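Local atomic coordinates of kojibiose phosphorylase (Gut metagenome, PDB entry 6W0P), a protein that belongs to glycoside hydrolase family 65, carbohydrate-active enzymes whose helical central catalytic domain stands between smaller N- and C-terminal domains. Residues I372-Y376 / F396-R401; N435-Q441 / K507-T511; I445-E450 / I514-F520; K453-S457 / A493-F497. One frame throughout, in Å; residues are numbered along the deposited sequence.

Contact 1. Residues I372-Y376 / F396-R401; sequences IMFRY and FPVATR
R375 reaches out from helix 365-376, passing obliquely by the CE1 and CD1 side of the F396 ring toward the loop that carries P397 and T400. Its CB starts 3.8 Å from F396 CE1, close enough for van der Waals packing. CG lies beside the backbone N (chi1 -62°) and the chain bends at chi2, so that CD comes 4.0 Å from F396 CD1. Beyond CD the chain runs extended, and the guanidinium is turned 76° from the F396 ring plane. NH1 touches the methyl T400 CG2. NH2 donates to a water lying in the guanidinium plane, 2.9 Å away, and this water is 2.8 Å from P397 O; NH2 also forms a salt bridge with E353. An arginine suits the place because its aliphatic shaft packs on a phenylalanine while its charged end is answered inside the protein. F396 in turn sets its edge on the helix backbone, CE1 lying 3.2 Å from R375 O. One residue earlier, F374 CE1 meets R401 NH1 at 3.3 Å, the ring and guanidinium standing nearly perpendicular (87°); T331 O and N61 hold the other nitrogens of R401. A helix packed against an irregular inter-helix loop is consistent with the six-hairpin, (alpha/alpha)6 type of catalytic domain found in this family.

Contact 2. Residues N435-Q441 / K507-T511; sequences NDHKFMQ and KTYKT
H437 and Y509 lie almost flat on each other, an offset stack with centroids 3.9 Å apart and planes only 6° from parallel. H437 CG is anti to the backbone N (chi1 -158°), which swings the imidazole to Y509 and T508. On the opposite face of the phenol sit the CB and CG methylenes of M440, CG 4.0 Å from the ring centroid in a CH-pi contact. The imidazole is fixed in its own plane as well: NE2 donates to T508 OG1 at 3.0 Å, nearly straight (161°). Beside the stack, the Q441 amide pairs with both the N-H and the C=O of K510. Its OE1 accepts from K510 N at 2.9 Å, and its NE2 donates to K510 O at 3.0 Å. A glutamine, carrying donor and acceptor side by side, suits both groups, and a water also donates to OE1. In the next shell, D506 bonds T508 OG1, while D436 caps the helix, its OD1 accepting from F439 N. K369 and Y430 hold the other oxygen of D436. The first turn of helix 437-458 thus grips the loop between helices 487-504 and 513-518, with I503 of helix 487-504 and M431 of helix 418-434 packing against both M440 and Y509.

Contact 3. Residues I445-E450 / I514-F520; sequences IEMLVE and ILDKCGF
The F520 ring meets V449 obliquely near its root, CG lying 3.7 Å from V449 CG1, and the other flat groups of the contact, the carboxylates of E446 and E450, reach over from the opposing helix. E446 runs out extended, its CG anti to the backbone N (chi1 -169°), and OE2 comes 3.4 Å from K517 NZ, a long salt bridge whose hydrogen bond is weak. Y376 bonds the other oxygen, OE1. E450 instead bends at chi2 to bring OE2 within 3.2 Å of C518 SG, while its OE1 forms a salt bridge with K453. Beside these polar groups runs an apolar seam. The two branches of V449 divide the work: CG1 touches C518 CB at 3.6 Å and also F520 CB, while CG2 meets L515 CD2 at 3.5 Å. I445 and I514 cross at about a right angle through their CG2 methyls, 3.8 Å apart. Branched methyls suit the seam because they fill the space between the helix axes, which for the two short segments pass 9.9 Å apart at 43°. Helix 513-518 then ends in a Schellman motif, the positive phi of G519, easily adopted without a side chain, turning the chain so that F520 folds back onto V449. Chemically, the seam is apolar at its centre and ionic along one side. The glutamates are buried yet compensated by K517 and K453 and by a hydrogen bond with Y376, which would be expected to lower the cost of placing them there.

Contact 4. Residues K453-S457 / A493-F497; sequences KFLLS and AKKCF
L455 and L456, neighbours on residues 453-457 of helix 437-458, both reach the F497 ring, and its CZ is the common meeting point: it lies 3.7 Å from L455 CB and equally 3.7 Å from L456 CD2. The ring crosses L456 obliquely. F497 places its CG anti to its carbonyl carbon (chi1 -66°), which lays the ring back along its own helix, with A493 O 3.4 Å above the ring plane, while CZ and CE1 project to the leucines. L455 then passes the ring and points its far end into the other helix: CD1 sits 3.7 Å from A493 CA and 3.9 Å from C496 CB. Alanine and cysteine are small enough there for a leucine methyl to touch the helix backbone itself. The two short segments have axes 10.5 Å apart at 131°. M528 of helix 522-534 packs on L456 and F497 alike, and T421 of helix 418-434 touches L455. Everything that meets across the two segments is carbon on carbon. Cohesion therefore rests on shape and on the removal of apolar surface from water, as the outer end of the aromatic ring, CZ and CE1, meets both leucines.

From the N terminus, contact 1 closes first, a short loop that spans helix 379-388 and is complete before the others begin. The N-cap residue D436 and helix 437-458 then open contacts 2, 3 and 4 in turn. The chain returns first at helix 487-504, closing contact 4 within the spans of both other contacts. Next the loop 507-511 closes contact 2, and helix 513-518 with its C-terminal turn closes contact 3, so contacts 2 and 3 cross. All three fasten later elements to one long helix of the catalytic domain. That helix also meets contact 1: F439 packs on I372 and M373, and E446 probably bonds Y376, joining both groups.

Contact 1. Residues I372-Y376 / F396-R401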
loop_
_atom_site.group_PDB
_atom_site.type_symbol
_atom_site.label_atom_id
_atom_site.label_comp_id
_atom_site.label_asym_id
_atom_site.label_seq_id
_atom_site.Cartn_x
_atom_site.Cartn_y
_atom_site.Cartn_z
ATOM N N ILE A 372 -17.577 -26.261 5.710
ATOM C CA ILE A 372 -18.416 -25.165 6.286
ATOM C C ILE A 372 -18.160 -25.035 7.799
ATOM O O ILE A 372 -18.134 -23.895 8.282
ATOM C CB ILE A 372 -19.883 -25.377 5.929
ATOM C CG1 ILE A 372 -20.073 -25.334 4.414
ATOM C CG2 ILE A 372 -20.769 -24.367 6.622
ATOM C CD1 ILE A 372 -21.169 -26.260 3.912
ATOM N N MET A 373 -17.910 -26.133 8.518
ATOM C CA MET A 373 -17.701 -26.104 9.997
ATOM C C MET A 373 -16.395 -25.366 10.285
ATOM O O MET A 373 -16.297 -24.646 11.325
ATOM C CB MET A 373 -17.627 -27.509 10.606
ATOM C CG MET A 373 -18.967 -28.229 10.696
ATOM S SD MET A 373 -20.300 -27.277 11.407
ATOM C CE MET A 373 -19.622 -26.906 13.019
ATOM N N PHE A 374 -15.425 -25.486 9.382
ATOM C CA PHE A 374 -14.187 -24.692 9.520
ATOM C C PHE A 374 -14.592 -23.230 9.706
ATOM O O PHE A 374 -13.967 -22.561 10.549
ATOM C CB PHE A 374 -13.229 -24.849 8.339
ATOM C CG PHE A 374 -12.265 -23.696 8.260
ATOM C CD1 PHE A 374 -11.259 -23.543 9.200
ATOM C CD2 PHE A 374 -12.411 -22.723 7.290
ATOM C CE1 PHE A 374 -10.381 -22.473 9.137
ATOM C CE2 PHE A 374 -11.544 -21.645 7.235
ATOM C CZ PHE A 374 -10.528 -21.523 8.160
ATOM N N ARG A 375 -15.565 -22.752 8.922
ATOM C CA ARG A 375 -16.030 -21.337 8.945
ATOM C C ARG A 375 -16.864 -21.080 10.204
ATOM O O ARG A 375 -16.750 -19.998 10.770
ATOM C CB ARG A 375 -16.819 -20.995 7.679
ATOM C CG ARG A 375 -16.001 -21.121 6.402
ATOM C CD ARG A 375 -14.785 -20.200 6.340
ATOM N NE ARG A 375 -14.269 -20.096 4.973
ATOM C CZ ARG A 375 -13.298 -19.290 4.563
ATOM N NH1 ARG A 375 -12.688 -18.481 5.407
ATOM N NH2 ARG A 375 -12.933 -19.297 3.293
ATOM N N TYR A 376 -17.708 -22.020 10.612
ATOM C CA TYR A 376 -18.479 -21.879 11.868
ATOM C C TYR A 376 -17.475 -21.703 13.006
ATOM O O TYR A 376 -17.671 -20.830 13.857
ATOM C CB TYR A 376 -19.423 -23.053 12.145
ATOM C CG TYR A 376 -20.186 -22.809 13.417
ATOM C CD1 TYR A 376 -21.281 -21.959 13.442
ATOM C CD2 TYR A 376 -19.705 -23.287 14.626
ATOM C CE1 TYR A 376 -21.924 -21.651 14.630
ATOM C CE2 TYR A 376 -20.336 -22.991 15.824
ATOM C CZ TYR A 376 -21.445 -22.167 15.829
ATOM O OH TYR A 376 -22.048 -21.895 17.023
ATOM N N PHE A 396 -15.936 -12.599 6.933
ATOM C CA PHE A 396 -14.958 -13.688 6.707
ATOM C C PHE A 396 -13.831 -13.144 5.833
ATOM O O PHE A 396 -14.056 -12.421 4.854
ATOM C CB PHE A 396 -15.641 -14.921 6.108
ATOM C CG PHE A 396 -16.395 -15.740 7.114
ATOM C CD1 PHE A 396 -15.729 -16.665 7.902
ATOM C CD2 PHE A 396 -17.751 -15.561 7.296
ATOM C CE1 PHE A 396 -16.415 -17.390 8.866
ATOM C CE2 PHE A 396 -18.431 -16.275 8.268
ATOM C CZ PHE A 396 -17.764 -17.193 9.048
ATOM N N PRO A 397 -12.571 -13.502 6.150
ATOM C CA PRO A 397 -11.425 -12.897 5.489
ATOM C C PRO A 397 -11.160 -13.384 4.058
ATOM O O PRO A 397 -11.549 -14.482 3.722
ATOM C CB PRO A 397 -10.279 -13.303 6.430
ATOM C CG PRO A 397 -10.721 -14.665 6.968
ATOM C CD PRO A 397 -12.199 -14.478 7.189
ATOM N N VAL A 398 -10.421 -12.577 3.293
ATOM C CA VAL A 398 -9.893 -12.907 1.936
ATOM C C VAL A 398 -8.966 -14.119 2.052
ATOM O O VAL A 398 -9.146 -15.107 1.309
ATOM C CB VAL A 398 -9.168 -11.698 1.318
ATOM C CG1 VAL A 398 -8.447 -12.074 0.041
ATOM C CG2 VAL A 398 -10.129 -10.550 1.068
ATOM N N ALA A 399 -7.988 -14.045 2.951
ATOM C CA ALA A 399 -6.979 -15.104 3.137
ATOM C C ALA A 399 -6.794 -15.374 4.627
ATOM O O ALA A 399 -6.555 -14.402 5.377
ATOM C CB ALA A 399 -5.691 -14.686 2.480
ATOM N N THR A 400 -6.864 -16.650 5.027
ATOM C CA THR A 400 -6.716 -17.066 6.444
ATOM C C THR A 400 -6.418 -18.563 6.549
ATOM O O THR A 400 -6.848 -19.331 5.625
ATOM C CB THR A 400 -7.984 -16.707 7.226
ATOM O OG1 THR A 400 -7.665 -16.740 8.611
ATOM C CG2 THR A 400 -9.147 -17.637 6.950
ATOM N N ARG A 401 -5.695 -18.948 7.611
ATOM C CA ARG A 401 -5.825 -20.295 8.206
ATOM C C ARG A 401 -6.519 -20.227 9.574
ATOM O O ARG A 401 -7.346 -21.116 9.835
ATOM C CB ARG A 401 -4.484 -21.026 8.291
ATOM C CG ARG A 401 -4.614 -22.475 8.754
ATOM C CD ARG A 401 -5.491 -23.344 7.864
ATOM N NE ARG A 401 -5.829 -24.603 8.509
ATOM C CZ ARG A 401 -6.713 -24.732 9.496
ATOM N NH1 ARG A 401 -7.385 -23.688 9.951
ATOM N NH2 ARG A 401 -6.921 -25.914 10.041
HETATM O O HOH W 1 -10.900 -17.208 3.346
#

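Contact 2. Residues N435-Q441 / K507-T511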
loop_
_atom_site.group_PDB
_atom_site.type_symbol
_atom_site.label_atom_id
_atom_site.label_comp_id
_atom_site.label_asym_id
_atom_site.label_seq_id
_atom_site.Cartn_x
_atom_site.Cartn_y
_atom_site.Cartn_z
ATOM N N ASN A 435 -30.160 -30.991 2.339
ATOM C CA ASN A 435 -31.236 -30.436 3.201
ATOM C C ASN A 435 -31.056 -30.935 4.643
ATOM O O ASN A 435 -31.981 -31.580 5.161
ATOM C CB ASN A 435 -32.605 -30.779 2.617
ATOM C CG ASN A 435 -33.693 -29.946 3.252
ATOM O OD1 ASN A 435 -33.413 -29.130 4.127
ATOM N ND2 ASN A 435 -34.928 -30.142 2.813
ATOM N N ASP A 436 -29.908 -30.626 5.251
ATOM C CA ASP A 436 -29.465 -31.108 6.584
ATOM C C ASP A 436 -30.052 -30.192 7.665
ATOM O O ASP A 436 -29.403 -29.195 8.039
ATOM C CB ASP A 436 -27.941 -31.167 6.621
ATOM C CG ASP A 436 -27.333 -31.650 7.926
ATOM O OD1 ASP A 436 -28.070 -31.692 8.950
ATOM O OD2 ASP A 436 -26.112 -31.946 7.911
ATOM N N HIS A 437 -31.242 -30.536 8.167
ATOM C CA HIS A 437 -32.019 -29.710 9.132
ATOM C C HIS A 437 -31.188 -29.408 10.386
ATOM O O HIS A 437 -31.202 -28.243 10.821
ATOM C CB HIS A 437 -33.338 -30.395 9.491
ATOM C CG HIS A 437 -34.371 -29.453 10.002
ATOM N ND1 HIS A 437 -34.486 -29.146 11.342
ATOM C CD2 HIS A 437 -35.327 -28.756 9.362
ATOM C CE1 HIS A 437 -35.479 -28.303 11.509
ATOM N NE2 HIS A 437 -36.007 -28.047 10.313
ATOM N N LYS A 438 -30.509 -30.418 10.938
ATOM C CA LYS A 438 -29.710 -30.321 12.189
ATOM C C LYS A 438 -28.518 -29.371 12.015
ATOM O O LYS A 438 -28.254 -28.587 12.932
ATOM C CB LYS A 438 -29.236 -31.706 12.629
ATOM C CG LYS A 438 -30.360 -32.634 13.059
ATOM C CD LYS A 438 -30.033 -33.495 14.270
ATOM C CE LYS A 438 -31.223 -34.311 14.752
ATOM N NZ LYS A 438 -31.577 -33.999 16.160
ATOM N N PHE A 439 -27.796 -29.458 10.896
ATOM C CA PHE A 439 -26.714 -28.505 10.564
ATOM C C PHE A 439 -27.283 -27.077 10.595
ATOM O O PHE A 439 -26.651 -26.214 11.228
ATOM C CB PHE A 439 -26.080 -28.776 9.200
ATOM C CG PHE A 439 -25.227 -27.614 8.780
ATOM C CD1 PHE A 439 -24.010 -27.382 9.400
ATOM C CD2 PHE A 439 -25.705 -26.677 7.879
ATOM C CE1 PHE A 439 -23.257 -26.266 9.078
ATOM C CE2 PHE A 439 -24.941 -25.568 7.553
ATOM C CZ PHE A 439 -23.723 -25.358 8.158
ATOM N N MET A 440 -28.420 -26.825 9.935
ATOM C CA MET A 440 -28.973 -25.450 9.824
ATOM C C MET A 440 -29.360 -24.961 11.234
ATOM O O MET A 440 -28.875 -23.886 11.640
ATOM C CB MET A 440 -30.162 -25.394 8.859
ATOM C CG MET A 440 -30.774 -24.010 8.681
ATOM S SD MET A 440 -29.643 -22.755 7.991
ATOM C CE MET A 440 -29.584 -23.256 6.272
ATOM N N GLN A 441 -30.128 -25.746 11.992
ATOM C CA GLN A 441 -30.573 -25.376 13.366
ATOM C C GLN A 441 -29.351 -25.106 14.253
ATOM O O GLN A 441 -29.286 -24.038 14.854
ATOM C CB GLN A 441 -31.441 -26.485 13.971
ATOM C CG GLN A 441 -32.035 -26.145 15.339
ATOM C CD GLN A 441 -32.895 -24.900 15.328
ATOM O OE1 GLN A 441 -33.986 -24.864 14.752
ATOM N NE2 GLN A 441 -32.400 -23.856 15.972
ATOM N N LYS A 507 -41.085 -22.475 10.131
ATOM C CA LYS A 507 -41.468 -22.679 11.548
ATOM C C LYS A 507 -40.990 -24.054 12.022
ATOM O O LYS A 507 -41.150 -24.307 13.224
ATOM C CB LYS A 507 -42.972 -22.439 11.730
ATOM C CG LYS A 507 -43.364 -20.961 11.804
ATOM C CD LYS A 507 -43.777 -20.339 10.465
ATOM C CE LYS A 507 -43.533 -18.838 10.392
ATOM N NZ LYS A 507 -43.680 -18.289 9.015
ATOM N N THR A 508 -40.368 -24.877 11.163
ATOM C CA THR A 508 -39.685 -26.130 11.595
ATOM C C THR A 508 -38.326 -25.790 12.225
ATOM O O THR A 508 -37.752 -26.681 12.858
ATOM C CB THR A 508 -39.570 -27.176 10.473
ATOM O OG1 THR A 508 -38.629 -26.719 9.499
ATOM C CG2 THR A 508 -40.895 -27.487 9.804
ATOM N N TYR A 509 -37.839 -24.553 12.073
ATOM C CA TYR A 509 -36.614 -24.046 12.753
ATOM C C TYR A 509 -37.038 -23.113 13.888
ATOM O O TYR A 509 -37.962 -22.322 13.692
ATOM C CB TYR A 509 -35.672 -23.314 11.787
ATOM C CG TYR A 509 -35.068 -24.179 10.704
ATOM C CD1 TYR A 509 -34.075 -25.104 10.983
ATOM C CD2 TYR A 509 -35.474 -24.061 9.384
ATOM C CE1 TYR A 509 -33.524 -25.896 9.986
ATOM C CE2 TYR A 509 -34.929 -24.843 8.374
ATOM C CZ TYR A 509 -33.957 -25.770 8.676
ATOM O OH TYR A 509 -33.450 -26.557 7.684
ATOM N N LYS A 510 -36.359 -23.208 15.031
ATOM C CA LYS A 510 -36.553 -22.301 16.189
ATOM C C LYS A 510 -35.477 -21.218 16.111
ATOM O O LYS A 510 -34.291 -21.539 16.311
ATOM C CB LYS A 510 -36.544 -23.086 17.506
ATOM C CG LYS A 510 -37.539 -24.247 17.575
ATOM C CD LYS A 510 -39.012 -23.864 17.345
ATOM C CE LYS A 510 -39.951 -25.055 17.265
ATOM N NZ LYS A 510 -39.704 -25.873 16.049
ATOM N N THR A 511 -35.910 -20.000 15.794
ATOM C CA THR A 511 -35.072 -18.823 15.479
ATOM C C THR A 511 -35.282 -17.763 16.565
ATOM O O THR A 511 -35.515 -16.603 16.187
ATOM C CB THR A 511 -35.439 -18.294 14.086
ATOM O OG1 THR A 511 -36.768 -17.766 14.150
ATOM C CG2 THR A 511 -35.364 -19.357 13.008
HETATM O O HOH W 2 -35.059 -27.591 14.558
#

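Contact 3. Residues I445-E450 / I514-F520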
loop_
_atom_site.group_PDB
_atom_site.type_symbol
_atom_site.label_atom_id
_atom_site.label_comp_id
_atom_site.label_asym_id
_atom_site.label_seq_id
_atom_site.Cartn_x
_atom_site.Cartn_y
_atom_site.Cartn_z
ATOM N N ILE A 445 -28.060 -21.193 10.698
ATOM C CA ILE A 445 -28.851 -19.961 10.965
ATOM C C ILE A 445 -27.924 -18.929 11.607
ATOM O O ILE A 445 -27.894 -17.803 11.126
ATOM C CB ILE A 445 -30.074 -20.298 11.831
ATOM C CG1 ILE A 445 -30.946 -21.356 11.153
ATOM C CG2 ILE A 445 -30.860 -19.034 12.180
ATOM C CD1 ILE A 445 -32.036 -21.927 12.041
ATOM N N GLU A 446 -27.170 -19.322 12.635
ATOM C CA GLU A 446 -26.248 -18.407 13.349
ATOM C C GLU A 446 -25.289 -17.747 12.341
ATOM O O GLU A 446 -25.178 -16.496 12.366
ATOM C CB GLU A 446 -25.474 -19.137 14.443
ATOM C CG GLU A 446 -24.730 -18.158 15.336
ATOM C CD GLU A 446 -23.808 -18.793 16.349
ATOM O OE1 GLU A 446 -23.966 -19.999 16.597
ATOM O OE2 GLU A 446 -22.921 -18.081 16.872
ATOM N N MET A 447 -24.637 -18.555 11.495
ATOM C CA MET A 447 -23.673 -18.097 10.458
ATOM C C MET A 447 -24.367 -17.134 9.500
ATOM O O MET A 447 -23.724 -16.141 9.122
ATOM C CB MET A 447 -23.118 -19.264 9.644
ATOM C CG MET A 447 -22.273 -20.181 10.467
ATOM S SD MET A 447 -21.867 -21.665 9.576
ATOM C CE MET A 447 -20.383 -21.103 8.738
ATOM N N LEU A 448 -25.613 -17.425 9.119
ATOM C CA LEU A 448 -26.358 -16.609 8.125
ATOM C C LEU A 448 -26.752 -15.254 8.748
ATOM O O LEU A 448 -26.723 -14.216 8.013
ATOM C CB LEU A 448 -27.593 -17.374 7.655
ATOM C CG LEU A 448 -27.334 -18.616 6.799
ATOM C CD1 LEU A 448 -28.660 -19.244 6.385
ATOM C CD2 LEU A 448 -26.501 -18.284 5.559
ATOM N N VAL A 449 -27.128 -15.236 10.037
ATOM C CA VAL A 449 -27.552 -13.982 10.728
ATOM C C VAL A 449 -26.312 -13.101 10.871
ATOM O O VAL A 449 -26.390 -11.908 10.559
ATOM C CB VAL A 449 -28.251 -14.269 12.074
ATOM C CG1 VAL A 449 -28.340 -13.029 12.962
ATOM C CG2 VAL A 449 -29.631 -14.861 11.846
ATOM N N GLU A 450 -25.197 -13.692 11.303
ATOM C CA GLU A 450 -23.929 -12.944 11.499
ATOM C C GLU A 450 -23.465 -12.359 10.160
ATOM O O GLU A 450 -23.083 -11.176 10.166
ATOM C CB GLU A 450 -22.846 -13.819 12.140
ATOM C CG GLU A 450 -23.172 -14.235 13.569
ATOM C CD GLU A 450 -23.249 -13.127 14.613
ATOM O OE1 GLU A 450 -22.931 -11.964 14.279
ATOM O OE2 GLU A 450 -23.667 -13.433 15.754
ATOM N N ILE A 514 -31.291 -17.897 18.929
ATOM C CA ILE A 514 -30.201 -17.601 17.947
ATOM C C ILE A 514 -30.221 -16.098 17.638
ATOM O O ILE A 514 -29.157 -15.447 17.819
ATOM C CB ILE A 514 -30.308 -18.481 16.682
ATOM C CG1 ILE A 514 -29.990 -19.942 17.005
ATOM C CG2 ILE A 514 -29.403 -17.953 15.574
ATOM C CD1 ILE A 514 -30.486 -20.937 15.979
ATOM N N LEU A 515 -31.370 -15.565 17.214
ATOM C CA LEU A 515 -31.505 -14.117 16.893
ATOM C C LEU A 515 -31.137 -13.281 18.130
ATOM O O LEU A 515 -30.391 -12.277 17.975
ATOM C CB LEU A 515 -32.924 -13.801 16.401
ATOM C CG LEU A 515 -33.290 -14.330 15.012
ATOM C CD1 LEU A 515 -34.696 -13.909 14.610
ATOM C CD2 LEU A 515 -32.307 -13.868 13.952
ATOM N N ASP A 516 -31.612 -13.680 19.316
ATOM C CA ASP A 516 -31.298 -12.986 20.591
ATOM C C ASP A 516 -29.782 -12.998 20.814
ATOM O O ASP A 516 -29.223 -11.924 21.053
ATOM C CB ASP A 516 -32.021 -13.615 21.786
ATOM C CG ASP A 516 -32.087 -12.677 22.974
ATOM O OD1 ASP A 516 -32.886 -11.726 22.907
ATOM O OD2 ASP A 516 -31.308 -12.878 23.933
ATOM N N LYS A 517 -29.140 -14.164 20.735
ATOM C CA LYS A 517 -27.680 -14.331 21.004
ATOM C C LYS A 517 -26.860 -13.474 20.025
ATOM O O LYS A 517 -25.794 -12.957 20.436
ATOM C CB LYS A 517 -27.295 -15.811 20.894
ATOM C CG LYS A 517 -25.830 -16.148 21.167
ATOM C CD LYS A 517 -25.222 -17.130 20.165
ATOM C CE LYS A 517 -23.805 -17.553 20.516
ATOM N NZ LYS A 517 -23.501 -18.932 20.062
ATOM N N CYS A 518 -27.337 -13.340 18.781
ATOM C CA CYS A 518 -26.678 -12.594 17.674
ATOM C C CYS A 518 -26.992 -11.092 17.739
ATOM O O CYS A 518 -26.302 -10.336 17.021
ATOM C CB CYS A 518 -27.118 -13.129 16.318
ATOM S SG CYS A 518 -26.575 -14.826 16.015
ATOM N N GLY A 519 -27.984 -10.684 18.544
ATOM C CA GLY A 519 -28.484 -9.298 18.621
ATOM C C GLY A 519 -29.245 -8.893 17.372
ATOM O O GLY A 519 -29.072 -7.762 16.907
ATOM N N PHE A 520 -30.060 -9.786 16.816
ATOM C CA PHE A 520 -30.786 -9.512 15.551
ATOM C C PHE A 520 -32.251 -9.255 15.903
ATOM O O PHE A 520 -32.980 -10.227 16.198
ATOM C CB PHE A 520 -30.573 -10.647 14.543
ATOM C CG PHE A 520 -30.739 -10.249 13.098
ATOM C CD1 PHE A 520 -29.803 -9.435 12.480
ATOM C CD2 PHE A 520 -31.806 -10.704 12.336
ATOM C CE1 PHE A 520 -29.939 -9.071 11.148
ATOM C CE2 PHE A 520 -31.931 -10.348 10.999
ATOM C CZ PHE A 520 -31.004 -9.523 10.411
HETATM O O HOH W 3 -21.137 -18.745 19.377
#

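Contact 4. Residues K453-S457 / A493-F497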
loop_
_atom_site.group_PDB
_atom_site.type_symbol
_atom_site.label_atom_id
_atom_site.label_comp_id
_atom_site.label_asym_id
_atom_site.label_seq_id
_atom_site.Cartn_x
_atom_site.Cartn_y
_atom_site.Cartn_z
ATOM N N LYS A 453 -25.790 -9.495 9.150
ATOM C CA LYS A 453 -25.462 -8.316 10.007
ATOM C C LYS A 453 -24.277 -7.533 9.427
ATOM O O LYS A 453 -24.349 -6.286 9.360
ATOM C CB LYS A 453 -25.128 -8.779 11.422
ATOM C CG LYS A 453 -26.338 -8.983 12.308
ATOM C CD LYS A 453 -26.011 -9.636 13.637
ATOM C CE LYS A 453 -25.050 -8.866 14.519
ATOM N NZ LYS A 453 -24.397 -9.771 15.499
ATOM N N PHE A 454 -23.201 -8.217 9.024
ATOM C CA PHE A 454 -22.029 -7.549 8.401
ATOM C C PHE A 454 -22.456 -6.847 7.111
ATOM O O PHE A 454 -22.130 -5.673 6.935
ATOM C CB PHE A 454 -20.902 -8.542 8.148
ATOM C CG PHE A 454 -19.818 -7.992 7.271
ATOM C CD1 PHE A 454 -19.092 -6.884 7.667
ATOM C CD2 PHE A 454 -19.527 -8.583 6.051
ATOM C CE1 PHE A 454 -18.090 -6.373 6.855
ATOM C CE2 PHE A 454 -18.528 -8.066 5.247
ATOM C CZ PHE A 454 -17.810 -6.969 5.652
ATOM N N LEU A 455 -23.209 -7.541 6.256
ATOM C CA LEU A 455 -23.590 -7.025 4.919
ATOM C C LEU A 455 -24.461 -5.777 5.096
ATOM O O LEU A 455 -24.319 -4.849 4.281
ATOM C CB LEU A 455 -24.303 -8.117 4.124
ATOM C CG LEU A 455 -23.413 -9.239 3.600
ATOM C CD1 LEU A 455 -24.227 -10.225 2.765
ATOM C CD2 LEU A 455 -22.241 -8.703 2.783
ATOM N N LEU A 456 -25.313 -5.756 6.129
ATOM C CA LEU A 456 -26.265 -4.640 6.417
ATOM C C LEU A 456 -25.546 -3.441 7.036
ATOM O O LEU A 456 -26.053 -2.335 6.862
ATOM C CB LEU A 456 -27.373 -5.124 7.359
ATOM C CG LEU A 456 -28.476 -5.938 6.691
ATOM C CD1 LEU A 456 -29.346 -6.630 7.730
ATOM C CD2 LEU A 456 -29.317 -5.056 5.785
ATOM N N SER A 457 -24.436 -3.659 7.747
ATOM C CA SER A 457 -23.623 -2.584 8.369
ATOM C C SER A 457 -22.575 -2.027 7.400
ATOM O O SER A 457 -22.298 -0.835 7.476
ATOM C CB SER A 457 -22.986 -3.056 9.632
ATOM O OG SER A 457 -22.376 -4.315 9.453
ATOM N N ALA A 493 -25.226 -10.480 -1.940
ATOM C CA ALA A 493 -25.722 -9.928 -0.660
ATOM C C ALA A 493 -27.251 -10.062 -0.605
ATOM O O ALA A 493 -27.800 -10.549 0.416
ATOM C CB ALA A 493 -25.296 -8.486 -0.512
ATOM N N LYS A 494 -27.929 -9.623 -1.663
ATOM C CA LYS A 494 -29.402 -9.750 -1.805
ATOM C C LYS A 494 -29.785 -11.231 -1.701
ATOM O O LYS A 494 -30.743 -11.523 -0.954
ATOM C CB LYS A 494 -29.867 -9.110 -3.106
ATOM C CG LYS A 494 -31.376 -9.037 -3.264
ATOM C CD LYS A 494 -31.866 -8.371 -4.543
ATOM C CE LYS A 494 -33.382 -8.390 -4.625
ATOM N NZ LYS A 494 -33.883 -7.329 -5.529
ATOM N N LYS A 495 -29.020 -12.143 -2.320
ATOM C CA LYS A 495 -29.287 -13.601 -2.206
ATOM C C LYS A 495 -29.117 -14.050 -0.752
ATOM O O LYS A 495 -29.903 -14.894 -0.304
ATOM C CB LYS A 495 -28.399 -14.437 -3.127
ATOM C CG LYS A 495 -28.794 -14.425 -4.595
ATOM C CD LYS A 495 -30.120 -15.112 -4.867
ATOM C CE LYS A 495 -30.266 -15.513 -6.314
ATOM N NZ LYS A 495 -31.633 -16.003 -6.606
ATOM N N CYS A 496 -28.128 -13.533 -0.035
ATOM C CA CYS A 496 -27.944 -13.852 1.401
ATOM C C CYS A 496 -29.195 -13.416 2.184
ATOM O O CYS A 496 -29.737 -14.229 2.956
ATOM C CB CYS A 496 -26.719 -13.177 1.989
ATOM S SG CYS A 496 -26.336 -13.851 3.626
ATOM N N PHE A 497 -29.674 -12.194 1.952
ATOM C CA PHE A 497 -30.807 -11.603 2.709
ATOM C C PHE A 497 -32.057 -12.454 2.488
ATOM O O PHE A 497 -32.739 -12.758 3.470
ATOM C CB PHE A 497 -31.056 -10.150 2.298
ATOM C CG PHE A 497 -29.942 -9.198 2.649
ATOM C CD1 PHE A 497 -29.088 -9.464 3.700
ATOM C CD2 PHE A 497 -29.765 -8.033 1.923
ATOM C CE1 PHE A 497 -28.058 -8.597 4.008
ATOM C CE2 PHE A 497 -28.737 -7.162 2.233
ATOM C CZ PHE A 497 -27.895 -7.436 3.292
#